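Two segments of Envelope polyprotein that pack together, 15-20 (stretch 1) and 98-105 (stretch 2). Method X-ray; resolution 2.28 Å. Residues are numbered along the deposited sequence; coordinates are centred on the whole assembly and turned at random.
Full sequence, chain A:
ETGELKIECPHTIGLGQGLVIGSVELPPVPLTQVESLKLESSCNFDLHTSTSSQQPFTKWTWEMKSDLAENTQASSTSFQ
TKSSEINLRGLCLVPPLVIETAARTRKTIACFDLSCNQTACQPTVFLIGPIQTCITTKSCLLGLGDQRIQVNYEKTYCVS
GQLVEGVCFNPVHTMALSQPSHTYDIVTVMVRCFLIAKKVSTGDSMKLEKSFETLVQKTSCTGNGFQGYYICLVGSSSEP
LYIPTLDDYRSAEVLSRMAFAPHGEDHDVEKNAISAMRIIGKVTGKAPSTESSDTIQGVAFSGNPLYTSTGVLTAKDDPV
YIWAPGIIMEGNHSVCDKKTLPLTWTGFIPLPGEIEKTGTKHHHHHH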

# COMPACT_ATOMS: atom_id res chain seq x y z
N LEU A 15 -17.30 8.48 17.10
CA LEU A 15 -16.36 9.52 17.57
C LEU A 15 -15.80 10.44 16.46
O LEU A 15 -14.88 11.22 16.72
CB LEU A 15 -15.20 8.88 18.36
CG LEU A 15 -15.39 8.06 19.63
CD1 LEU A 15 -16.52 8.63 20.47
CD2 LEU A 15 -15.59 6.57 19.37
N GLY A 16 -16.31 10.33 15.23
CA GLY A 16 -16.05 11.32 14.18
C GLY A 16 -14.86 11.10 13.25
O GLY A 16 -14.93 11.49 12.09
N GLN A 17 -13.78 10.49 13.75
CA GLN A 17 -12.47 10.49 13.05
C GLN A 17 -12.14 9.20 12.20
O GLN A 17 -11.03 9.07 11.64
CB GLN A 17 -11.37 10.81 14.10
CG GLN A 17 -11.43 12.20 14.73
CD GLN A 17 -10.95 13.35 13.85
OE1 GLN A 17 -11.56 13.66 12.82
NE2 GLN A 17 -9.88 14.03 14.28
N GLY A 18 -13.11 8.29 12.10
CA GLY A 18 -12.94 7.03 11.39
C GLY A 18 -13.11 7.20 9.89
O GLY A 18 -13.77 8.12 9.42
N LEU A 19 -12.50 6.31 9.13
CA LEU A 19 -12.68 6.28 7.70
C LEU A 19 -13.13 4.90 7.29
O LEU A 19 -12.77 3.92 7.95
CB LEU A 19 -11.35 6.60 7.02
CG LEU A 19 -10.68 7.93 7.33
CD1 LEU A 19 -9.31 7.95 6.70
CD2 LEU A 19 -11.48 9.08 6.78
N VAL A 20 -13.90 4.81 6.21
CA VAL A 20 -14.14 3.53 5.55
C VAL A 20 -13.06 3.30 4.50
O VAL A 20 -12.54 4.23 3.94
CB VAL A 20 -15.55 3.39 4.89
CG1 VAL A 20 -16.62 3.22 5.95
CG2 VAL A 20 -15.90 4.55 3.98
N VAL A 98 -2.98 13.80 4.43
CA VAL A 98 -4.20 13.70 3.62
C VAL A 98 -5.15 12.64 4.20
O VAL A 98 -6.32 12.95 4.46
CB VAL A 98 -3.87 13.45 2.14
CG1 VAL A 98 -5.10 13.06 1.35
CG2 VAL A 98 -3.23 14.70 1.55
N ILE A 99 -4.64 11.43 4.42
CA ILE A 99 -5.44 10.38 5.02
C ILE A 99 -5.74 10.74 6.49
O ILE A 99 -6.87 10.57 6.95
CB ILE A 99 -4.78 8.99 4.90
CG1 ILE A 99 -4.82 8.54 3.44
CG2 ILE A 99 -5.51 7.97 5.76
CD1 ILE A 99 -3.91 7.39 3.12
N GLU A 100 -4.74 11.21 7.22
CA GLU A 100 -4.88 11.49 8.66
C GLU A 100 -5.99 12.48 8.96
O GLU A 100 -6.64 12.35 9.98
CB GLU A 100 -3.57 11.99 9.27
CG GLU A 100 -2.42 10.97 9.20
CD GLU A 100 -1.48 11.20 8.03
OE1 GLU A 100 -1.94 11.14 6.85
OE2 GLU A 100 -0.28 11.44 8.28
N THR A 101 -6.22 13.43 8.06
CA THR A 101 -7.24 14.47 8.27
C THR A 101 -8.45 14.35 7.36
O THR A 101 -9.29 15.26 7.32
CB THR A 101 -6.64 15.88 8.13
OG1 THR A 101 -6.19 16.09 6.78
CG2 THR A 101 -5.48 16.05 9.07
N ALA A 102 -8.59 13.22 6.66
CA ALA A 102 -9.69 13.04 5.72
C ALA A 102 -11.08 13.05 6.38
O ALA A 102 -12.06 13.46 5.75
CB ALA A 102 -9.50 11.76 4.91
N ALA A 103 -11.18 12.58 7.61
CA ALA A 103 -12.44 12.59 8.34
C ALA A 103 -12.91 14.02 8.60
O ALA A 103 -14.09 14.28 8.53
CB ALA A 103 -12.34 11.82 9.64
N ARG A 104 -11.97 14.93 8.82
CA ARG A 104 -12.23 16.33 9.09
C ARG A 104 -12.43 17.13 7.81
O ARG A 104 -13.31 17.99 7.74
CB ARG A 104 -11.09 16.92 9.94
CG ARG A 104 -11.51 18.13 10.76
CD ARG A 104 -10.43 18.64 11.73
NE ARG A 104 -9.47 19.52 11.04
CZ ARG A 104 -8.21 19.20 10.68
NH1 ARG A 104 -7.68 18.00 10.94
NH2 ARG A 104 -7.46 20.12 10.06
N THR A 105 -11.60 16.88 6.81
CA THR A 105 -11.71 17.58 5.52
C THR A 105 -12.82 17.05 4.63
O THR A 105 -13.19 17.70 3.66
CB THR A 105 -10.41 17.47 4.68
OG1 THR A 105 -10.18 16.11 4.28
CG2 THR A 105 -9.21 18.02 5.45
O HOH W 1 -9.54 13.86 10.80

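Stretch 1 runs through a loop into a strand that begins at Leu19, while stretch 2 makes a type I turn from Ile99 to Ala102 and enters a short helix. No direct hydrogen bond joins them; the contact rests mainly on van der Waals packing, with one water at its edge, and the nearest CA atoms are those of Gln17 and Ala103, 5.2 Å apart.

Leu15 is exposed and out of reach of stretch 2. At Gly16 the backbone takes phi/psi of 92/-32, where a CB would be jammed against the carbonyl oxygen of Leu15; glycine suits this bend. Its own carbonyl turns to the helix, with Gly16 O 3.6 Å from Ala103 CB. Gln17 O approaches the same methyl, also at 3.6 Å from Ala103 CB. Alanine suits this site because its CB points toward the loop yet adds little bulk, letting the main chain come close.

The Gln17 side chain starts out sideways, but its end comes nearer to the helix. Gln17 OE1 lies 2.9 Å from the O of water 1, close enough to accept a hydrogen bond from it, and Arg104 N makes a weak one to that water oxygen at 3.3 Å. An amide oxygen suits this exposed border, since the water can link it to a helix backbone NH that it does not bond directly (Gln17 OE1 to Arg104 N, 4.2 Å).

Gly18 adds only a marginal contact through its carbonyl. Leu19, buried and pointing toward stretch 2, supplies the apolar anchor. Its CD1 lies 3.9 Å from Ile99 CG2, and its CD2 lies 3.8 Å from Ala102 CB and 4.1 Å from Ala103 CB. A branched leucine thus spans the turn and the helix start, its methyls fitting this buried site by packing on apolar side chains and against the backbone of both. Val20 continues the strand, beyond reach of stretch 2.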